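Local coordinates for protein N-acetylneuraminate lyase (Fusobacterium nucleatum subsp. nucleatum ATCC 25586, PDB 5ZKA) that is a lyase of the dihydrodipicolinate synthetase family, built as a TIM barrel followed by additional C-terminal helices, at residues M206-T211 against D243-I248; G227-Q232 against H250-L255; E188-A193 against K197-G202; E257-N262 against Q266-I271. All coordinates share one frame; numbering follows the deposited sequence.

Contact 1: M206-T211 against D243-I248; sequences MLLPAT and DEALKI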
loop_
_atom_site.group_PDB
_atom_site.type_symbol
_atom_site.label_atom_id
_atom_site.label_comp_id
_atom_site.label_asym_id
_atom_site.label_seq_id
_atom_site.Cartn_x
_atom_site.Cartn_y
_atom_site.Cartn_z
ATOM N N MET A 206 -6.192 5.989 0.231
ATOM C CA MET A 206 -4.827 5.819 -0.261
ATOM C C MET A 206 -4.633 6.512 -1.609
ATOM O O MET A 206 -3.826 6.078 -2.432
ATOM C CB MET A 206 -4.474 4.341 -0.337
ATOM C CG MET A 206 -4.756 3.651 0.998
ATOM S SD MET A 206 -4.180 1.943 1.087
ATOM C CE MET A 206 -5.255 1.162 -0.103
ATOM N N LEU A 207 -5.349 7.621 -1.827
ATOM C CA LEU A 207 -5.279 8.324 -3.104
ATOM C C LEU A 207 -3.893 8.904 -3.355
ATOM O O LEU A 207 -3.371 8.829 -4.472
ATOM C CB LEU A 207 -6.334 9.434 -3.137
ATOM C CG LEU A 207 -6.394 10.301 -4.399
ATOM C CD1 LEU A 207 -6.578 9.441 -5.659
ATOM C CD2 LEU A 207 -7.549 11.294 -4.279
ATOM N N LEU A 208 -3.271 9.479 -2.328
ATOM C CA LEU A 208 -1.971 10.114 -2.546
ATOM C C LEU A 208 -0.898 9.101 -2.937
ATOM O O LEU A 208 -0.221 9.319 -3.959
ATOM C CB LEU A 208 -1.577 10.931 -1.310
ATOM C CG LEU A 208 -0.117 11.377 -1.230
ATOM C CD1 LEU A 208 0.287 12.232 -2.419
ATOM C CD2 LEU A 208 0.078 12.150 0.070
ATOM N N PRO A 209 -0.682 7.999 -2.208
ATOM C CA PRO A 209 0.354 7.048 -2.657
ATOM C C PRO A 209 0.062 6.450 -4.024
ATOM O O PRO A 209 0.989 6.198 -4.803
ATOM C CB PRO A 209 0.363 5.975 -1.556
ATOM C CG PRO A 209 -0.907 6.174 -0.777
ATOM C CD PRO A 209 -1.223 7.640 -0.882
ATOM N N ALA A 210 -1.212 6.240 -4.353
ATOM C CA ALA A 210 -1.562 5.760 -5.687
ATOM C C ALA A 210 -1.239 6.795 -6.758
ATOM O O ALA A 210 -0.766 6.445 -7.843
ATOM C CB ALA A 210 -3.048 5.401 -5.730
ATOM N N THR A 211 -1.502 8.080 -6.479
ATOM C CA THR A 211 -1.249 9.110 -7.482
ATOM C C THR A 211 0.222 9.151 -7.894
ATOM O O THR A 211 0.536 9.307 -9.082
ATOM C CB THR A 211 -1.706 10.475 -6.956
ATOM O OG1 THR A 211 -3.103 10.393 -6.654
ATOM C CG2 THR A 211 -1.501 11.548 -8.016
ATOM N N ASP A 243 3.965 17.946 -0.178
ATOM C CA ASP A 243 3.729 18.343 1.206
ATOM C C ASP A 243 2.296 18.814 1.403
ATOM O O ASP A 243 1.633 18.430 2.373
ATOM C CB ASP A 243 4.714 19.439 1.612
ATOM C CG ASP A 243 6.115 18.901 1.855
ATOM O OD1 ASP A 243 6.289 17.663 1.821
ATOM O OD2 ASP A 243 7.041 19.714 2.075
ATOM N N GLU A 244 1.800 19.656 0.495
ATOM C CA GLU A 244 0.416 20.104 0.610
ATOM C C GLU A 244 -0.559 18.948 0.396
ATOM O O GLU A 244 -1.596 18.877 1.069
ATOM C CB GLU A 244 0.142 21.235 -0.383
ATOM C CG GLU A 244 -1.277 21.771 -0.294
ATOM C CD GLU A 244 -1.430 23.161 -0.883
ATOM O OE1 GLU A 244 -0.514 23.606 -1.610
ATOM O OE2 GLU A 244 -2.477 23.799 -0.626
ATOM N N ALA A 245 -0.245 18.031 -0.533
ATOM C CA ALA A 245 -1.153 16.919 -0.808
ATOM C C ALA A 245 -1.265 15.989 0.391
ATOM O O ALA A 245 -2.343 15.438 0.659
ATOM C CB ALA A 245 -0.696 16.142 -2.042
ATOM N N LEU A 246 -0.161 15.806 1.130
ATOM C CA LEU A 246 -0.190 14.951 2.314
ATOM C C LEU A 246 -1.053 15.549 3.411
ATOM O O LEU A 246 -1.776 14.818 4.102
ATOM C CB LEU A 246 1.233 14.708 2.828
ATOM C CG LEU A 246 1.386 13.825 4.068
ATOM C CD1 LEU A 246 0.716 12.479 3.843
ATOM C CD2 LEU A 246 2.870 13.608 4.434
ATOM N N LYS A 247 -0.976 16.873 3.606
ATOM C CA LYS A 247 -1.823 17.524 4.604
ATOM C C LYS A 247 -3.290 17.296 4.302
ATOM O O LYS A 247 -4.084 17.021 5.210
ATOM C CB LYS A 247 -1.518 19.026 4.676
ATOM C CG LYS A 247 -0.165 19.339 5.295
ATOM C CD LYS A 247 -0.110 20.766 5.839
ATOM C CE LYS A 247 1.299 21.114 6.288
ATOM N NZ LYS A 247 2.267 21.045 5.157
ATOM N N ILE A 248 -3.663 17.385 3.024
ATOM C CA ILE A 248 -5.062 17.198 2.645
ATOM C C ILE A 248 -5.459 15.722 2.707
ATOM O O ILE A 248 -6.598 15.397 3.072
ATOM C CB ILE A 248 -5.298 17.817 1.259
ATOM C CG1 ILE A 248 -5.002 19.323 1.314
ATOM C CG2 ILE A 248 -6.724 17.552 0.780
ATOM C CD1 ILE A 248 -4.900 19.991 -0.039
#
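With chi1 at 166°, Leu208 turns its CG opposite the backbone N and sends the isobutyl group straight across to the 243-248 helix, while chi2 near 59° turns one methyl to Ala245 and the other to Leu246. CD1 rests on the CB of Ala245 at 4.0 Å. CD2 reaches further in and meets the backbone, lying 3.6 Å from the CA of Leu246. Leu246 holds its own CG opposite its backbone N (chi1 -180°), which brings its CD1 to 3.8 Å from the same CD2 of Leu208. One leucine therefore straddles two consecutive residues. The small side chain of Ala245 is consistent with the close backbones, whose CA atoms at Leu208 and Ala245 are 7.1 Å apart. In fold terms this joins the short helix 207-212, which follows strand 200-201 of the barrel, to helix 242-262, the first of the C-terminal helices that come after the barrel. The packing between the segments is apolar, but just beyond it Gln249 OE1 accepts a hydrogen bond from Leu208 N at the start of the short helix. Apolar side chains of a neighbouring subunit pack on Leu208 and Pro209, and its backbone packs on Leu246.

Contact 2: G227-Q232 against H250-L255; sequences GIRAKQ and HTTNDL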
loop_
_atom_site.group_PDB
_atom_site.type_symbol
_atom_site.label_atom_id
_atom_site.label_comp_id
_atom_site.label_asym_id
_atom_site.label_seq_id
_atom_site.Cartn_x
_atom_site.Cartn_y
_atom_site.Cartn_z
ATOM N N GLY A 227 -15.311 15.270 -2.689
ATOM C CA GLY A 227 -14.653 15.333 -3.984
ATOM C C GLY A 227 -13.738 16.529 -4.178
ATOM O O GLY A 227 -12.805 16.467 -4.985
ATOM N N ILE A 228 -14.007 17.643 -3.481
ATOM C CA ILE A 228 -13.139 18.819 -3.601
ATOM C C ILE A 228 -11.727 18.477 -3.145
ATOM O O ILE A 228 -10.749 18.693 -3.874
ATOM C CB ILE A 228 -13.714 20.006 -2.807
ATOM C CG1 ILE A 228 -15.056 20.437 -3.396
ATOM C CG2 ILE A 228 -12.733 21.201 -2.791
ATOM C CD1 ILE A 228 -15.010 20.703 -4.876
ATOM N N ARG A 229 -11.602 17.933 -1.928
ATOM C CA ARG A 229 -10.286 17.552 -1.410
ATOM C C ARG A 229 -9.629 16.493 -2.282
ATOM O O ARG A 229 -8.413 16.528 -2.504
ATOM C CB ARG A 229 -10.407 17.028 0.024
ATOM C CG ARG A 229 -10.497 18.116 1.104
ATOM C CD ARG A 229 -10.378 17.476 2.490
ATOM N NE ARG A 229 -10.637 18.460 3.534
ATOM C CZ ARG A 229 -11.816 18.646 4.114
ATOM N NH1 ARG A 229 -12.851 17.895 3.749
ATOM N NH2 ARG A 229 -11.961 19.594 5.047
ATOM N N ALA A 230 -10.415 15.537 -2.781
ATOM C CA ALA A 230 -9.843 14.456 -3.580
ATOM C C ALA A 230 -9.179 14.987 -4.842
ATOM O O ALA A 230 -8.083 14.549 -5.206
ATOM C CB ALA A 230 -10.923 13.440 -3.944
ATOM N N LYS A 231 -9.840 15.913 -5.540
ATOM C CA LYS A 231 -9.207 16.528 -6.701
ATOM C C LYS A 231 -7.950 17.299 -6.308
ATOM O O LYS A 231 -6.960 17.298 -7.048
ATOM C CB LYS A 231 -10.196 17.449 -7.417
ATOM C CG LYS A 231 -11.248 16.717 -8.217
ATOM C CD LYS A 231 -12.041 17.692 -9.077
ATOM C CE LYS A 231 -11.414 17.872 -10.441
ATOM N NZ LYS A 231 -12.433 18.379 -11.392
ATOM N N GLN A 232 -7.967 17.968 -5.150
ATOM C CA GLN A 232 -6.767 18.671 -4.692
ATOM C C GLN A 232 -5.602 17.700 -4.503
ATOM O O GLN A 232 -4.505 17.923 -5.027
ATOM C CB GLN A 232 -7.053 19.420 -3.385
ATOM C CG GLN A 232 -7.926 20.655 -3.539
ATOM C CD GLN A 232 -8.381 21.230 -2.200
ATOM O OE1 GLN A 232 -8.261 20.586 -1.153
ATOM N NE2 GLN A 232 -8.916 22.445 -2.235
ATOM N N HIS A 250 -4.241 13.739 4.950
ATOM C CA HIS A 250 -4.394 13.555 6.390
ATOM C C HIS A 250 -5.777 14.004 6.851
ATOM O O HIS A 250 -6.435 13.322 7.643
ATOM C CB HIS A 250 -3.319 14.345 7.136
ATOM C CG HIS A 250 -1.993 13.648 7.253
ATOM N ND1 HIS A 250 -1.867 12.281 7.372
ATOM C CD2 HIS A 250 -0.738 14.151 7.349
ATOM C CE1 HIS A 250 -0.586 11.970 7.504
ATOM N NE2 HIS A 250 0.120 13.087 7.491
ATOM N N THR A 251 -6.208 15.188 6.409
ATOM C CA THR A 251 -7.517 15.688 6.807
ATOM C C THR A 251 -8.617 14.793 6.257
ATOM O O THR A 251 -9.571 14.452 6.970
ATOM C CB THR A 251 -7.694 17.124 6.307
ATOM O OG1 THR A 251 -6.724 17.978 6.941
ATOM C CG2 THR A 251 -9.096 17.636 6.620
ATOM N N THR A 252 -8.482 14.399 4.990
ATOM C CA THR A 252 -9.436 13.480 4.366
ATOM C C THR A 252 -9.557 12.183 5.153
ATOM O O THR A 252 -10.665 11.680 5.386
ATOM C CB THR A 252 -9.002 13.202 2.929
ATOM O OG1 THR A 252 -9.256 14.366 2.131
ATOM C CG2 THR A 252 -9.757 12.002 2.318
ATOM N N ASN A 253 -8.430 11.630 5.599
ATOM C CA ASN A 253 -8.506 10.353 6.293
ATOM C C ASN A 253 -9.022 10.477 7.724
ATOM O O ASN A 253 -9.521 9.490 8.268
ATOM C CB ASN A 253 -7.138 9.651 6.239
ATOM C CG ASN A 253 -6.866 9.048 4.867
ATOM O OD1 ASN A 253 -7.630 9.281 3.930
ATOM N ND2 ASN A 253 -5.790 8.268 4.741
ATOM N N ASP A 254 -8.936 11.654 8.347
ATOM C CA ASP A 254 -9.695 11.864 9.580
ATOM C C ASP A 254 -11.192 11.749 9.305
ATOM O O ASP A 254 -11.946 11.162 10.091
ATOM C CB ASP A 254 -9.387 13.245 10.168
ATOM C CG ASP A 254 -8.061 13.306 10.912
ATOM O OD1 ASP A 254 -7.435 12.245 11.155
ATOM O OD2 ASP A 254 -7.656 14.435 11.270
ATOM N N LEU A 255 -11.640 12.330 8.197
ATOM C CA LEU A 255 -13.043 12.224 7.819
ATOM C C LEU A 255 -13.400 10.784 7.455
ATOM O O LEU A 255 -14.410 10.249 7.924
ATOM C CB LEU A 255 -13.331 13.174 6.657
ATOM C CG LEU A 255 -14.665 12.956 5.940
ATOM C CD1 LEU A 255 -15.841 13.214 6.892
ATOM C CD2 LEU A 255 -14.742 13.855 4.713
#
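Arg229 stretches its side chain across to two consecutive threonines, overlapping Thr251 with its guanidinium end and Thr252 with its methylenes. The CG2 methyl of Thr251 sits over one face of the guanidinium, nearest to NE of Arg229 at 3.5 Å, and the two side chains cross at about a right angle. Thr252 slides past the arginine in the opposite direction, with its OG1 against the chain's carbons: 3.3 Å to Arg229 CD and 3.6 Å to Arg229 CB. The chi2 of Arg229 (-171°) continues into an equally extended chi3, and this straight run carries the charged group beyond Thr252 to Thr251. Here helix 223-237, which follows strand 217-220 of the barrel, packs against helix 242-262 of the C-terminal helical region, and the CA atoms of Arg229 and Thr252 come within 7.1 Å. Arg229 NH2 bonds to Phe304 O in the last helix and NH1 to Asn226 OD1, so both terminal nitrogens are held. Thr252 OG1 bonds to Ile248 O and also to Asn226 ND2, so the amide of Asn226 bonds to both the arginine (OD1) and the threonine (ND2).

Contact 3: E188-A193 against K197-G202; sequences ERVRKA and KLIFAG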
loop_
_atom_site.group_PDB
_atom_site.type_symbol
_atom_site.label_atom_id
_atom_site.label_comp_id
_atom_site.label_asym_id
_atom_site.label_seq_id
_atom_site.Cartn_x
_atom_site.Cartn_y
_atom_site.Cartn_z
ATOM N N GLU A 188 2.332 -0.796 -8.866
ATOM C CA GLU A 188 3.465 -0.291 -9.632
ATOM C C GLU A 188 3.805 -1.210 -10.805
ATOM O O GLU A 188 4.182 -0.735 -11.882
ATOM C CB GLU A 188 4.671 -0.108 -8.696
ATOM C CG GLU A 188 5.968 0.356 -9.383
ATOM C CD GLU A 188 6.707 -0.779 -10.096
ATOM O OE1 GLU A 188 6.655 -1.921 -9.592
ATOM O OE2 GLU A 188 7.315 -0.532 -11.159
ATOM N N ARG A 189 3.697 -2.533 -10.618
ATOM C CA ARG A 189 4.025 -3.466 -11.701
ATOM C C ARG A 189 3.027 -3.360 -12.849
ATOM O O ARG A 189 3.415 -3.420 -14.020
ATOM C CB ARG A 189 4.064 -4.907 -11.177
ATOM C CG ARG A 189 5.223 -5.234 -10.224
ATOM C CD ARG A 189 6.530 -5.446 -10.984
ATOM N NE ARG A 189 7.211 -4.177 -11.227
ATOM C CZ ARG A 189 8.202 -4.027 -12.095
ATOM N NH1 ARG A 189 8.635 -5.064 -12.802
ATOM N NH2 ARG A 189 8.754 -2.837 -12.268
ATOM N N VAL A 190 1.740 -3.201 -12.532
ATOM C CA VAL A 190 0.726 -3.022 -13.576
ATOM C C VAL A 190 0.953 -1.707 -14.313
ATOM O O VAL A 190 0.875 -1.653 -15.543
ATOM C CB VAL A 190 -0.682 -3.092 -12.956
ATOM C CG1 VAL A 190 -1.745 -2.729 -13.996
ATOM C CG2 VAL A 190 -0.933 -4.501 -12.400
ATOM N N ARG A 191 1.267 -0.634 -13.569
ATOM C CA ARG A 191 1.544 0.657 -14.200
ATOM C C ARG A 191 2.714 0.562 -15.165
ATOM O O ARG A 191 2.663 1.111 -16.273
ATOM C CB ARG A 191 1.826 1.729 -13.136
ATOM C CG ARG A 191 2.337 3.065 -13.699
ATOM C CD ARG A 191 1.227 3.927 -14.328
ATOM N NE ARG A 191 0.646 3.294 -15.518
ATOM C CZ ARG A 191 -0.546 3.597 -16.018
ATOM N NH1 ARG A 191 -1.283 4.542 -15.440
ATOM N NH2 ARG A 191 -1.006 2.941 -17.089
ATOM N N LYS A 192 3.785 -0.135 -14.764
ATOM C CA LYS A 192 4.948 -0.243 -15.640
ATOM C C LYS A 192 4.673 -1.136 -16.838
ATOM O O LYS A 192 5.117 -0.838 -17.950
ATOM C CB LYS A 192 6.160 -0.775 -14.873
ATOM C CG LYS A 192 7.453 -0.666 -15.692
ATOM C CD LYS A 192 8.326 -1.890 -15.565
ATOM C CE LYS A 192 9.263 -2.018 -16.761
ATOM N NZ LYS A 192 9.867 -0.718 -17.160
ATOM N N ALA A 193 3.953 -2.238 -16.634
ATOM C CA ALA A 193 3.762 -3.201 -17.712
ATOM C C ALA A 193 2.778 -2.722 -18.772
ATOM O O ALA A 193 2.849 -3.175 -19.921
ATOM C CB ALA A 193 3.275 -4.531 -17.140
ATOM N N LYS A 197 -2.678 1.768 -20.721
ATOM C CA LYS A 197 -3.989 1.494 -20.145
ATOM C C LYS A 197 -4.280 2.464 -19.004
ATOM O O LYS A 197 -3.372 3.059 -18.412
ATOM C CB LYS A 197 -4.074 0.044 -19.644
ATOM C CG LYS A 197 -3.781 -1.007 -20.713
ATOM C CD LYS A 197 -4.942 -1.208 -21.694
ATOM C CE LYS A 197 -4.544 -2.150 -22.824
ATOM N NZ LYS A 197 -5.693 -2.502 -23.728
ATOM N N LEU A 198 -5.567 2.627 -18.702
ATOM C CA LEU A 198 -5.986 3.476 -17.592
ATOM C C LEU A 198 -5.982 2.674 -16.302
ATOM O O LEU A 198 -6.478 1.551 -16.259
ATOM C CB LEU A 198 -7.392 4.028 -17.824
ATOM C CG LEU A 198 -7.550 4.898 -19.069
ATOM C CD1 LEU A 198 -9.002 4.908 -19.495
ATOM C CD2 LEU A 198 -7.079 6.312 -18.747
ATOM N N ILE A 199 -5.454 3.262 -15.234
ATOM C CA ILE A 199 -5.564 2.667 -13.911
ATOM C C ILE A 199 -6.259 3.667 -13.001
ATOM O O ILE A 199 -5.776 4.791 -12.829
ATOM C CB ILE A 199 -4.201 2.292 -13.327
ATOM C CG1 ILE A 199 -3.429 1.397 -14.289
ATOM C CG2 ILE A 199 -4.402 1.640 -11.957
ATOM C CD1 ILE A 199 -1.997 1.166 -13.837
ATOM N N PHE A 200 -7.371 3.248 -12.404
ATOM C CA PHE A 200 -8.122 4.056 -11.454
ATOM C C PHE A 200 -7.966 3.500 -10.048
ATOM O O PHE A 200 -8.264 2.329 -9.805
ATOM C CB PHE A 200 -9.599 4.089 -11.832
ATOM C CG PHE A 200 -9.857 4.797 -13.115
ATOM C CD1 PHE A 200 -9.861 6.185 -13.163
ATOM C CD2 PHE A 200 -10.051 4.085 -14.286
ATOM C CE1 PHE A 200 -10.084 6.846 -14.351
ATOM C CE2 PHE A 200 -10.271 4.744 -15.473
ATOM C CZ PHE A 200 -10.288 6.129 -15.504
ATOM N N ALA A 201 -7.565 4.353 -9.111
ATOM C CA ALA A 201 -7.490 3.928 -7.721
ATOM C C ALA A 201 -8.886 3.758 -7.142
ATOM O O ALA A 201 -9.746 4.621 -7.324
ATOM C CB ALA A 201 -6.701 4.950 -6.896
ATOM N N GLY A 202 -9.096 2.668 -6.401
ATOM C CA GLY A 202 -10.391 2.401 -5.804
ATOM C C GLY A 202 -10.463 2.608 -4.303
ATOM O O GLY A 202 -11.514 2.395 -3.693
#
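Arg191 NH2 donates to the backbone oxygen Lys197 O at 2.7 Å, a nearly straight bond with an N-H...O angle of 161°. The oxygen lies almost in the guanidinium plane, whereas the nitrogen approaches tilted by 24° from the plane of the carbonyl. The same NH2 also bonds to Phe194 O, in the turn between helix and strand. Over one face of this guanidinium stands the CD1 methyl of Ile199, above its centre and 3.6 Å from CZ of Arg191. The bends at chi2 and chi3 (77° for the first) fold the arginine back over this methyl, and Arg191 CB also touches Ile199 CD1, at 3.9 Å. Val190 completes the apolar side, its CG1 lying 3.9 Å from Ile199 CD1.

The contact belongs to the beta-alpha-beta architecture of the barrel: helix 184-193 follows strand 174-176 and leads through a short turn into strand 200-201. On another side of the helix, Arg189 grips Glu188 side-on, NE to OE1 at 2.8 Å and NH2 to OE2 at 2.9 Å, and both residues have polar partners on a neighbouring subunit.

Arg191 NH1 forms a salt bridge with Asp216 OD2 and bonds to Gly214 O, while Asp216 OD2 also accepts from Ile199 N. With three carbonyl oxygens and a carboxylate bonded to its two terminal nitrogens and a methyl over one face, the arginine is held against rotation, and its positive charge is probably offset at least in part by Asp216.

Contact 4: E257-N262 against Q266-I271; sequences EGILSN and QTIKEI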
loop_
_atom_site.group_PDB
_atom_site.type_symbol
_atom_site.label_atom_id
_atom_site.label_comp_id
_atom_site.label_asym_id
_atom_site.label_seq_id
_atom_site.Cartn_x
_atom_site.Cartn_y
_atom_site.Cartn_z
ATOM N N GLU A 257 -11.951 8.054 8.385
ATOM C CA GLU A 257 -11.913 7.214 9.575
ATOM C C GLU A 257 -13.217 7.317 10.353
ATOM O O GLU A 257 -13.743 6.306 10.834
ATOM C CB GLU A 257 -10.724 7.610 10.453
ATOM C CG GLU A 257 -10.639 6.900 11.780
ATOM C CD GLU A 257 -9.586 7.539 12.678
ATOM O OE1 GLU A 257 -8.401 7.192 12.529
ATOM O OE2 GLU A 257 -9.942 8.406 13.508
ATOM N N GLY A 258 -13.780 8.528 10.448
ATOM C CA GLY A 258 -15.076 8.675 11.093
ATOM C C GLY A 258 -16.202 8.054 10.287
ATOM O O GLY A 258 -17.105 7.424 10.845
ATOM N N ILE A 259 -16.172 8.232 8.965
ATOM C CA ILE A 259 -17.195 7.635 8.110
ATOM C C ILE A 259 -17.216 6.127 8.303
ATOM O O ILE A 259 -18.274 5.518 8.503
ATOM C CB ILE A 259 -16.947 8.011 6.638
ATOM C CG1 ILE A 259 -17.207 9.502 6.394
ATOM C CG2 ILE A 259 -17.759 7.120 5.698
ATOM C CD1 ILE A 259 -16.787 9.953 5.007
ATOM N N LEU A 260 -16.036 5.500 8.266
ATOM C CA LEU A 260 -15.974 4.050 8.385
ATOM C C LEU A 260 -16.486 3.567 9.742
ATOM O O LEU A 260 -17.155 2.532 9.823
ATOM C CB LEU A 260 -14.537 3.569 8.154
ATOM C CG LEU A 260 -13.981 3.710 6.736
ATOM C CD1 LEU A 260 -12.473 3.359 6.735
ATOM C CD2 LEU A 260 -14.741 2.820 5.754
ATOM N N SER A 261 -16.174 4.289 10.822
ATOM C CA SER A 261 -16.620 3.841 12.142
ATOM C C SER A 261 -18.121 4.027 12.338
ATOM O O SER A 261 -18.719 3.356 13.185
ATOM C CB SER A 261 -15.859 4.589 13.244
ATOM O OG SER A 261 -16.273 5.945 13.329
ATOM N N ASN A 262 -18.735 4.903 11.555
ATOM C CA ASN A 262 -20.126 5.300 11.726
ATOM C C ASN A 262 -21.063 4.583 10.768
ATOM O O ASN A 262 -22.281 4.815 10.816
ATOM C CB ASN A 262 -20.238 6.813 11.528
ATOM C CG ASN A 262 -21.443 7.400 12.207
ATOM O OD1 ASN A 262 -21.644 7.203 13.404
ATOM N ND2 ASN A 262 -22.259 8.139 11.446
ATOM N N GLN A 266 -24.470 4.601 5.207
ATOM C CA GLN A 266 -25.399 5.415 5.983
ATOM C C GLN A 266 -24.845 6.814 6.239
ATOM O O GLN A 266 -25.595 7.795 6.238
ATOM C CB GLN A 266 -25.718 4.721 7.310
ATOM C CG GLN A 266 -26.472 3.396 7.171
ATOM C CD GLN A 266 -25.550 2.185 7.049
ATOM O OE1 GLN A 266 -24.343 2.320 6.799
ATOM N NE2 GLN A 266 -26.121 0.989 7.216
ATOM N N THR A 267 -23.536 6.930 6.472
ATOM C CA THR A 267 -22.970 8.227 6.853
ATOM C C THR A 267 -22.824 9.143 5.647
ATOM O O THR A 267 -23.112 10.342 5.740
ATOM C CB THR A 267 -21.624 8.022 7.555
ATOM O OG1 THR A 267 -21.855 7.315 8.779
ATOM C CG2 THR A 267 -20.951 9.366 7.890
ATOM N N ILE A 268 -22.405 8.599 4.499
ATOM C CA ILE A 268 -22.368 9.410 3.282
ATOM C C ILE A 268 -23.765 9.927 2.953
ATOM O O ILE A 268 -23.954 11.116 2.653
ATOM C CB ILE A 268 -21.761 8.611 2.111
ATOM C CG1 ILE A 268 -20.292 8.266 2.419
ATOM C CG2 ILE A 268 -21.894 9.404 0.793
ATOM C CD1 ILE A 268 -19.643 7.316 1.435
ATOM N N LYS A 269 -24.773 9.050 3.036
ATOM C CA LYS A 269 -26.139 9.494 2.756
ATOM C C LYS A 269 -26.608 10.518 3.782
ATOM O O LYS A 269 -27.306 11.482 3.430
ATOM C CB LYS A 269 -27.085 8.296 2.707
ATOM C CG LYS A 269 -26.853 7.427 1.489
ATOM C CD LYS A 269 -28.034 6.519 1.207
ATOM C CE LYS A 269 -27.792 5.691 -0.052
ATOM N NZ LYS A 269 -28.815 4.624 -0.238
ATOM N N GLU A 270 -26.228 10.343 5.055
ATOM C CA GLU A 270 -26.638 11.313 6.070
ATOM C C GLU A 270 -25.978 12.670 5.842
ATOM O O GLU A 270 -26.620 13.711 6.017
ATOM C CB GLU A 270 -26.318 10.788 7.471
ATOM C CG GLU A 270 -26.799 11.695 8.615
ATOM C CD GLU A 270 -28.324 11.799 8.719
ATOM O OE1 GLU A 270 -29.046 11.009 8.067
ATOM O OE2 GLU A 270 -28.796 12.675 9.471
ATOM N N ILE A 271 -24.700 12.684 5.457
ATOM C CA ILE A 271 -24.024 13.951 5.196
ATOM C C ILE A 271 -24.613 14.632 3.966
ATOM O O ILE A 271 -24.743 15.861 3.919
ATOM C CB ILE A 271 -22.508 13.713 5.055
ATOM C CG1 ILE A 271 -21.934 13.294 6.410
ATOM C CG2 ILE A 271 -21.809 14.976 4.546
ATOM C CD1 ILE A 271 -20.446 12.974 6.408
#
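Ile259 is the first residue of 257-262 to touch 266-271: its CG1 meets CG2 of Thr267 at 4.0 Å. The backbones are close here, with the CA atoms of Ile259 and Thr267 5.9 Å apart. These are two consecutive helices of the C-terminal helical region, 242-262 and 264-274, which meet at a sharp corner; the segment axes make 115° and approach to 9.1 Å. The other branch of Ile259, CG2, meets CG1 of Ile268 more loosely, at 4.3 Å. Ile259 and Ile271 both also lie on Ile225, so helix 223-237 backs the corner with another apolar side chain.

Further along, Asn262 adds a polar contact. Its chi1 of -157° sets CG opposite the backbone N and directs the amide across to Thr267, the two side chains crossing at about a right angle. The ND2 of Asn262 donates to Thr267 OG1 at 2.8 Å, a rather bent bond with an N-H...O angle of 143°. The hydroxyl in turn donates to Gly263 O, between the two segments, so Thr267 relays between amide and backbone. Asn262 ND2 bonds to Gln293 O as well, which links the corner to helix 291-304. The amide does not meet the hydroxyl squarely: Thr267 OG1 sits tilted out of the amide plane and packs 3.2 Å from Asn262 CB.

Coming from the N terminus, contact 3 is the first to open and close, a short loop of three residues between helix 184-193 and the segment that holds strand 200-201. Contact 1 then opens at 206-211, touching contact 3 through Ala210 and Ala201, and its loop spans strand 217-220 and helix 223-237. Contact 2 opens inside that loop and closes after it, so the two cross, with centres about 9 Å apart. Both land on helix 242-262, tying it to helices 207-212 and 223-237. Contact 4 follows in series on the same helix, with three residues between its segments, where helix 264-274 sets off at a steep angle. Helix 242-262 thus takes part in three of the four.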